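PDB 4O1J: carbonic anhydrase from Sordaria macrospora, which probably catalyses the reversible hydration of carbon dioxide to hydrogencarbonate, as a tetrameric beta-class carbonic anhydrase with one zinc ion per subunit. Local coordinates for residues Pro49-Ile54 with His106-Gly111; Arg78-Ile83 with Asp132-Pro137. All blocks are in the same frame, centred on the assembly; numbering follows the deposited sequence.

Interaction 1: residues Pro49-Ile54 with His106-Gly111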
ATOM      1  N   PRO A  49       5.916  23.198  12.568  1.00 40.62           N
ATOM      2  CA  PRO A  49       4.484  23.347  12.292  1.00 39.73           C
ATOM      3  C   PRO A  49       3.655  22.810  13.447  1.00 38.16           C
ATOM      4  O   PRO A  49       4.075  21.864  14.115  1.00 37.79           O
ATOM      5  CB  PRO A  49       4.282  22.502  11.036  1.00 39.30           C
ATOM      6  CG  PRO A  49       5.305  21.427  11.161  1.00 38.68           C
ATOM      7  CD  PRO A  49       6.502  22.080  11.803  1.00 39.73           C
ATOM      8  N   GLU A  50       2.493  23.397  13.690  1.00 36.74           N
ATOM      9  CA  GLU A  50       1.690  22.947  14.810  1.00 34.89           C
ATOM     10  C   GLU A  50       0.481  22.182  14.309  1.00 31.77           C
ATOM     11  O   GLU A  50      -0.265  21.596  15.096  1.00 31.75           O
ATOM     12  CB  GLU A  50       1.270  24.127  15.688  1.00 36.52           C
ATOM     13  CG  GLU A  50       2.406  24.641  16.556  1.00 40.49           C
ATOM     14  CD  GLU A  50       1.979  25.721  17.532  1.00 44.89           C
ATOM     15  OE1 GLU A  50       1.033  26.474  17.220  1.00 47.78           O
ATOM     16  OE2 GLU A  50       2.595  25.816  18.619  1.00 45.06           O
ATOM     17  N   ILE A  51       0.315  22.158  12.991  1.00 29.01           N
ATOM     18  CA  ILE A  51      -0.814  21.463  12.389  1.00 28.07           C
ATOM     19  C   ILE A  51      -0.367  20.473  11.318  1.00 27.39           C
ATOM     20  O   ILE A  51       0.460  20.789  10.455  1.00 27.11           O
ATOM     21  CB  ILE A  51      -1.830  22.447  11.752  1.00 34.64           C
ATOM     22  CG1 ILE A  51      -2.368  23.437  12.791  1.00 35.10           C
ATOM     23  CG2 ILE A  51      -2.981  21.685  11.092  1.00 33.04           C
ATOM     24  CD1 ILE A  51      -3.309  24.489  12.217  1.00 35.14           C
ATOM     25  N   LEU A  52      -0.908  19.262  11.414  1.00 26.36           N
ATOM     26  CA  LEU A  52      -0.899  18.295  10.330  1.00 23.12           C
ATOM     27  C   LEU A  52      -2.236  18.410   9.620  1.00 21.99           C
ATOM     28  O   LEU A  52      -3.283  18.305  10.246  1.00 18.64           O
ATOM     29  CB  LEU A  52      -0.675  16.870  10.850  1.00 22.49           C
ATOM     30  CG  LEU A  52      -1.079  15.680   9.960  1.00 21.50           C
ATOM     31  CD1 LEU A  52      -0.365  15.680   8.611  1.00 19.59           C
ATOM     32  CD2 LEU A  52      -0.826  14.374  10.694  1.00 22.23           C
ATOM     33  N   TRP A  53      -2.189  18.679   8.324  1.00 24.52           N
ATOM     34  CA  TRP A  53      -3.372  18.803   7.491  1.00 27.32           C
ATOM     35  C   TRP A  53      -3.492  17.584   6.583  1.00 30.18           C
ATOM     36  O   TRP A  53      -2.563  17.268   5.851  1.00 33.44           O
ATOM     37  CB  TRP A  53      -3.288  20.099   6.678  1.00 27.02           C
ATOM     38  CG  TRP A  53      -4.342  20.295   5.637  1.00 28.06           C
ATOM     39  CD1 TRP A  53      -4.369  19.756   4.383  1.00 28.37           C
ATOM     40  CD2 TRP A  53      -5.506  21.120   5.741  1.00 29.91           C
ATOM     41  NE1 TRP A  53      -5.487  20.182   3.705  1.00 28.55           N
ATOM     42  CE2 TRP A  53      -6.204  21.023   4.522  1.00 29.72           C
ATOM     43  CE3 TRP A  53      -6.035  21.930   6.754  1.00 31.04           C
ATOM     44  CZ2 TRP A  53      -7.396  21.707   4.283  1.00 30.25           C
ATOM     45  CZ3 TRP A  53      -7.224  22.603   6.520  1.00 30.43           C
ATOM     46  CH2 TRP A  53      -7.889  22.489   5.295  1.00 29.92           C
ATOM     47  N   ILE A  54      -4.615  16.876   6.650  1.00 28.62           N
ATOM     48  CA  ILE A  54      -4.878  15.803   5.695  1.00 27.38           C
ATOM     49  C   ILE A  54      -6.053  16.202   4.826  1.00 28.04           C
ATOM     50  O   ILE A  54      -7.180  16.338   5.310  1.00 28.33           O
ATOM     51  CB  ILE A  54      -5.177  14.444   6.375  1.00 25.28           C
ATOM     52  CG1 ILE A  54      -3.998  13.995   7.245  1.00 23.80           C
ATOM     53  CG2 ILE A  54      -5.440  13.379   5.325  1.00 23.69           C
ATOM     54  CD1 ILE A  54      -4.276  12.750   8.083  1.00 20.95           C
ATOM     55  N   HIS A 106      -2.081  19.617  16.484  1.00 30.17           N
ATOM     56  CA  HIS A 106      -3.395  19.488  15.859  1.00 30.67           C
ATOM     57  C   HIS A 106      -3.344  18.653  14.589  1.00 30.62           C
ATOM     58  O   HIS A 106      -2.431  18.803  13.782  1.00 31.57           O
ATOM     59  CB  HIS A 106      -3.961  20.867  15.529  1.00 31.86           C
ATOM     60  CG  HIS A 106      -4.163  21.731  16.729  1.00 33.27           C
ATOM     61  ND1 HIS A 106      -5.246  21.597  17.566  1.00 34.89           N
ATOM     62  CD2 HIS A 106      -3.396  22.714  17.258  1.00 34.24           C
ATOM     63  CE1 HIS A 106      -5.152  22.474  18.548  1.00 35.77           C
ATOM     64  NE2 HIS A 106      -4.037  23.164  18.385  1.00 35.47           N
ATOM     65  N   ILE A 107      -4.335  17.785  14.417  1.00 27.89           N
ATOM     66  CA  ILE A 107      -4.516  17.035  13.182  1.00 25.25           C
ATOM     67  C   ILE A 107      -5.866  17.391  12.592  1.00 23.22           C
ATOM     68  O   ILE A 107      -6.897  17.173  13.210  1.00 21.42           O
ATOM     69  CB  ILE A 107      -4.419  15.501  13.404  1.00 21.63           C
ATOM     70  CG1 ILE A 107      -3.003  15.121  13.843  1.00 22.17           C
ATOM     71  CG2 ILE A 107      -4.799  14.740  12.137  1.00 18.21           C
ATOM     72  CD1 ILE A 107      -2.850  13.692  14.247  1.00 22.85           C
ATOM     73  N   VAL A 108      -5.842  17.945  11.390  1.00 24.68           N
ATOM     74  CA  VAL A 108      -7.034  18.440  10.722  1.00 25.63           C
ATOM     75  C   VAL A 108      -7.382  17.600   9.505  1.00 27.99           C
ATOM     76  O   VAL A 108      -6.691  17.648   8.485  1.00 28.94           O
ATOM     77  CB  VAL A 108      -6.856  19.906  10.267  1.00 22.52           C
ATOM     78  CG1 VAL A 108      -8.126  20.413   9.611  1.00 20.51           C
ATOM     79  CG2 VAL A 108      -6.463  20.784  11.440  1.00 22.16           C
ATOM     80  N   LEU A 109      -8.447  16.816   9.609  1.00 28.74           N
ATOM     81  CA  LEU A 109      -8.916  16.080   8.445  1.00 27.12           C
ATOM     82  C   LEU A 109      -9.955  16.936   7.750  1.00 26.19           C
ATOM     83  O   LEU A 109     -11.041  17.176   8.289  1.00 26.07           O
ATOM     84  CB  LEU A 109      -9.496  14.718   8.830  1.00 24.74           C
ATOM     85  CG  LEU A 109     -10.018  13.928   7.630  1.00 22.84           C
ATOM     86  CD1 LEU A 109      -8.914  13.689   6.606  1.00 21.42           C
ATOM     87  CD2 LEU A 109     -10.628  12.623   8.082  1.00 22.66           C
ATOM     88  N   CYS A 110      -9.618  17.402   6.553  1.00 25.65           N
ATOM     89  CA  CYS A 110     -10.489  18.344   5.873  1.00 25.83           C
ATOM     90  C   CYS A 110     -11.129  17.760   4.635  1.00 25.36           C
ATOM     91  O   CYS A 110     -10.442  17.453   3.666  1.00 23.93           O
ATOM     92  CB  CYS A 110      -9.717  19.601   5.489  1.00 25.00           C
ATOM     93  SG  CYS A 110     -10.729  20.838   4.636  1.00 31.30           S
ATOM     94  N   GLY A 111     -12.455  17.660   4.654  1.00 26.96           N
ATOM     95  CA  GLY A 111     -13.186  17.299   3.453  1.00 29.72           C
ATOM     96  C   GLY A 111     -13.714  18.560   2.814  1.00 31.28           C
ATOM     97  O   GLY A 111     -13.652  19.615   3.433  1.00 30.44           O
TER
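Ile51-Ile54 and His106-Leu109 pair in parallel register as two central strands of the beta-carbonic anhydrase sheet, where 51-56 lies between 74-79 and 106-112. The strand axes run 4.7 Å apart at 16°. The hydrogen-bond ladder starts at the bent bond from His106 N to Glu50 O (137° at the hydrogen), then becomes nearly straight: Leu52 uses its N-H toward His106 O and its carbonyl for Val108 N, and Ile54 does the same with Val108 O and Cys110 N. On the face of Leu52 and Ile54, Leu52 CD2 lies alongside Ile107 CG1 at 3.9 Å, both side chains pointing the same way, while Leu109 CD1 reaches over to Ile54 CG2 at 3.7 Å; helices 89-100 and 155-176 pack on this layer. On the other face, Ile51 CG2 touches Val108 CG2 at 3.6 Å, and Phe18 of a second subunit packs on His106 and Val108. The His106 ring is held by a hydrogen bond between its ND1 and His192 NE2, and Glu50 has a salt bridge to Lys105. Trp53, with CG anti to the backbone N (chi1 172°), carries its indole across to strand 106-112, where CE3 meets Val108 CG1 at 3.9 Å. Farther along the six-membered ring, Cys110 CB sits over one face in a CH-pi contact, 3.7 Å from the centroid, and Cys110 SG lies obliquely beside it, 3.4 Å from Trp53 CH2.

Interaction 2: residues Arg78-Ile83 with Asp132-Pro137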
ATOM      1  N   ARG A  78      -1.887  15.023   1.212  1.00 26.87           N
ATOM      2  CA  ARG A  78      -3.041  15.173   0.343  1.00 24.58           C
ATOM      3  C   ARG A  78      -3.165  14.004  -0.611  1.00 21.80           C
ATOM      4  O   ARG A  78      -2.190  13.598  -1.250  1.00 18.36           O
ATOM      5  CB  ARG A  78      -2.971  16.475  -0.457  1.00 25.20           C
ATOM      6  CG  ARG A  78      -3.287  17.734   0.321  1.00 25.73           C
ATOM      7  CD  ARG A  78      -4.084  18.660  -0.566  1.00 26.14           C
ATOM      8  NE  ARG A  78      -3.366  19.866  -0.955  1.00 27.44           N
ATOM      9  CZ  ARG A  78      -3.728  20.657  -1.961  1.00 26.28           C
ATOM     10  NH1 ARG A  78      -4.786  20.358  -2.705  1.00 23.54           N
ATOM     11  NH2 ARG A  78      -3.020  21.743  -2.232  1.00 27.77           N
ATOM     12  N   ASN A  79      -4.365  13.450  -0.683  1.00 22.77           N
ATOM     13  CA  ASN A  79      -4.637  12.389  -1.644  1.00 23.23           C
ATOM     14  C   ASN A  79      -6.027  12.540  -2.242  1.00 25.27           C
ATOM     15  O   ASN A  79      -6.729  13.510  -1.965  1.00 26.04           O
ATOM     16  CB  ASN A  79      -4.482  11.015  -0.993  1.00 21.75           C
ATOM     17  CG  ASN A  79      -5.401  10.821   0.197  1.00 23.15           C
ATOM     18  OD1 ASN A  79      -6.630  10.882   0.077  1.00 23.90           O
ATOM     19  ND2 ASN A  79      -4.808  10.548   1.352  1.00 23.23           N
ATOM     20  N   ILE A  80      -6.423  11.578  -3.067  1.00 24.80           N
ATOM     21  CA  ILE A  80      -7.750  11.612  -3.662  1.00 24.06           C
ATOM     22  C   ILE A  80      -8.843  11.484  -2.603  1.00 23.51           C
ATOM     23  O   ILE A  80      -8.907  10.488  -1.886  1.00 21.93           O
ATOM     24  CB  ILE A  80      -7.917  10.507  -4.712  1.00 22.12           C
ATOM     25  CG1 ILE A  80      -6.945  10.748  -5.867  1.00 20.82           C
ATOM     26  CG2 ILE A  80      -9.352  10.475  -5.232  1.00 21.21           C
ATOM     27  CD1 ILE A  80      -7.089  12.115  -6.525  1.00 19.18           C
ATOM     28  N   ALA A  81      -9.668  12.526  -2.496  1.00 24.04           N
ATOM     29  CA  ALA A  81     -10.849  12.542  -1.631  1.00 24.22           C
ATOM     30  C   ALA A  81     -10.497  12.461  -0.147  1.00 24.87           C
ATOM     31  O   ALA A  81     -11.325  12.030   0.658  1.00 26.82           O
ATOM     32  CB  ALA A  81     -11.806  11.409  -2.011  1.00 25.19           C
ATOM     33  N   ASN A  82      -9.286  12.909   0.201  1.00 24.04           N
ATOM     34  CA  ASN A  82      -8.758  12.921   1.577  1.00 24.12           C
ATOM     35  C   ASN A  82      -9.105  11.689   2.399  1.00 26.39           C
ATOM     36  O   ASN A  82      -9.625  11.796   3.509  1.00 26.45           O
ATOM     37  CB  ASN A  82      -9.221  14.174   2.338  1.00 23.63           C
ATOM     38  CG  ASN A  82     -10.721  14.420   2.241  1.00 24.18           C
ATOM     39  OD1 ASN A  82     -11.197  15.069   1.301  1.00 25.85           O
ATOM     40  ND2 ASN A  82     -11.470  13.923   3.223  1.00 21.56           N
ATOM     41  N   ILE A  83      -8.794  10.521   1.851  1.00 28.54           N
ATOM     42  CA  ILE A  83      -9.158   9.266   2.483  1.00 29.58           C
ATOM     43  C   ILE A  83      -8.063   8.764   3.415  1.00 31.16           C
ATOM     44  O   ILE A  83      -6.907   8.644   3.019  1.00 31.69           O
ATOM     45  CB  ILE A  83      -9.463   8.196   1.425  1.00 28.65           C
ATOM     46  CG1 ILE A  83     -10.790   8.519   0.730  1.00 27.96           C
ATOM     47  CG2 ILE A  83      -9.495   6.805   2.053  1.00 27.61           C
ATOM     48  CD1 ILE A  83     -11.182   7.533  -0.351  1.00 27.22           C
ATOM     49  N   ASP A 132     -11.076   2.616  -8.236  1.00 35.14           N
ATOM     50  CA  ASP A 132     -12.172   1.927  -7.556  1.00 36.32           C
ATOM     51  C   ASP A 132     -11.699   1.322  -6.231  1.00 35.29           C
ATOM     52  O   ASP A 132     -12.424   1.322  -5.226  1.00 36.02           O
ATOM     53  CB  ASP A 132     -12.756   0.853  -8.467  1.00 38.06           C
ATOM     54  CG  ASP A 132     -13.207   1.418  -9.801  1.00 40.64           C
ATOM     55  OD1 ASP A 132     -14.403   1.763  -9.943  1.00 41.24           O
ATOM     56  OD2 ASP A 132     -12.352   1.532 -10.704  1.00 41.54           O
ATOM     57  N   THR A 133     -10.449   0.873  -6.220  1.00 34.08           N
ATOM     58  CA  THR A 133      -9.858   0.289  -5.029  1.00 33.89           C
ATOM     59  C   THR A 133      -9.523   1.363  -4.007  1.00 32.70           C
ATOM     60  O   THR A 133      -9.787   1.190  -2.818  1.00 32.35           O
ATOM     61  CB  THR A 133      -8.578  -0.511  -5.373  1.00 34.20           C
ATOM     62  OG1 THR A 133      -8.906  -1.577  -6.275  1.00 34.82           O
ATOM     63  CG2 THR A 133      -7.947  -1.097  -4.119  1.00 32.35           C
ATOM     64  N   TRP A 134      -8.975   2.484  -4.462  1.00 33.36           N
ATOM     65  CA  TRP A 134      -8.651   3.565  -3.538  1.00 34.75           C
ATOM     66  C   TRP A 134      -9.925   4.139  -2.928  1.00 33.64           C
ATOM     67  O   TRP A 134      -9.981   4.404  -1.728  1.00 33.63           O
ATOM     68  CB  TRP A 134      -7.855   4.674  -4.229  1.00 37.17           C
ATOM     69  CG  TRP A 134      -7.623   5.856  -3.326  1.00 39.15           C
ATOM     70  CD1 TRP A 134      -8.266   7.063  -3.375  1.00 39.65           C
ATOM     71  CD2 TRP A 134      -6.723   5.929  -2.215  1.00 39.40           C
ATOM     72  NE1 TRP A 134      -7.806   7.886  -2.376  1.00 39.16           N
ATOM     73  CE2 TRP A 134      -6.856   7.212  -1.645  1.00 39.34           C
ATOM     74  CE3 TRP A 134      -5.804   5.035  -1.646  1.00 39.48           C
ATOM     75  CZ2 TRP A 134      -6.113   7.627  -0.543  1.00 39.42           C
ATOM     76  CZ3 TRP A 134      -5.067   5.445  -0.546  1.00 38.97           C
ATOM     77  CH2 TRP A 134      -5.228   6.730  -0.005  1.00 39.43           C
ATOM     78  N   LEU A 135     -10.953   4.290  -3.757  1.00 32.55           N
ATOM     79  CA  LEU A 135     -12.222   4.845  -3.312  1.00 31.52           C
ATOM     80  C   LEU A 135     -13.111   3.823  -2.624  1.00 31.74           C
ATOM     81  O   LEU A 135     -14.218   4.160  -2.201  1.00 31.35           O
ATOM     82  CB  LEU A 135     -12.978   5.453  -4.492  1.00 31.29           C
ATOM     83  CG  LEU A 135     -12.403   6.755  -5.043  1.00 31.59           C
ATOM     84  CD1 LEU A 135     -13.193   7.194  -6.253  1.00 30.53           C
ATOM     85  CD2 LEU A 135     -12.403   7.836  -3.967  1.00 31.40           C
ATOM     86  N   LEU A 136     -12.643   2.582  -2.512  1.00 31.92           N
ATOM     87  CA  LEU A 136     -13.464   1.538  -1.895  1.00 30.89           C
ATOM     88  C   LEU A 136     -13.978   1.877  -0.483  1.00 30.57           C
ATOM     89  O   LEU A 136     -15.142   1.603  -0.189  1.00 31.13           O
ATOM     90  CB  LEU A 136     -12.706   0.210  -1.855  1.00 30.10           C
ATOM     91  CG  LEU A 136     -13.674  -0.955  -1.661  1.00 30.56           C
ATOM     92  CD1 LEU A 136     -14.697  -0.971  -2.788  1.00 31.61           C
ATOM     93  CD2 LEU A 136     -12.942  -2.276  -1.590  1.00 30.53           C
ATOM     94  N   PRO A 137     -13.136   2.477   0.390  1.00 29.68           N
ATOM     95  CA  PRO A 137     -13.693   2.829   1.708  1.00 27.63           C
ATOM     96  C   PRO A 137     -14.727   3.962   1.669  1.00 26.39           C
ATOM     97  O   PRO A 137     -15.507   4.097   2.618  1.00 24.54           O
ATOM     98  CB  PRO A 137     -12.456   3.257   2.513  1.00 26.87           C
ATOM     99  CG  PRO A 137     -11.427   3.601   1.495  1.00 27.97           C
ATOM    100  CD  PRO A 137     -11.673   2.661   0.358  1.00 29.25           C
TER
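Residues 78-83 leave the end of strand 74-79 and wind through a tight turn, Ala81 and Asn82 both having positive phi, while 132-137 passes from one short helix into the next through Leu135. The backbones stay well apart, with Ile80 CA 8.1 Å from Trp134 CA, and side chains bridge the gap. Trp134, its CG anti to the backbone N (chi1 175°), pushes the indole into the turn. NE1 gives a nearly straight bond (173°) to Ile80 O at 2.9 Å, the carbonyl lying in the ring plane. Asn79 OD1 stands at the same edge, 3.4 Å from Trp134 CZ2, with the amide turned 76° from the indole. That amide also ties the turn together: OD1 accepts Ile83 N on a lone pair at 2.8 Å, and ND2 gives a longer bond to Ile83 O. Ile83 packs its CB against Trp134 CZ2 and divides its branches, CD1 meeting Leu135 CD2 and CG2 meeting Pro137 CG, each at 3.8 Å. An alanine in place of Trp134 would probably leave Ile80 O without its indole donor and open a gap beside Asn79 and Ile83 where the ring had packed. Asn90 of a second subunit packs on both Asn79 and Trp134. The whole is a turn at the C-terminal end of a parallel strand, beside the zinc site and braced by a tryptophan from a helical segment; Ala81 packs on the zinc ligand Cys115.

In the fold
Interactions 1 and 2 lie about 17 Å apart, centre to centre, and meet the same sheet: 51-56, paired with 106-112 in interaction 1, has strand 74-79 as its other neighbour, and interaction 2 begins at that strand's end. Asn82 joins them directly, its CG packing 3.4 Å from Cys110 O and its backbone O lying 3.7 Å from Leu109 CD1. Both approach the zinc ion, which is bound by Cys56, His112 and Cys115. The two strands of interaction 1 run on into Cys56 and His112, while the Ala81 side chain of interaction 2 comes within about 5 Å of the metal. A second subunit packs against both contacts.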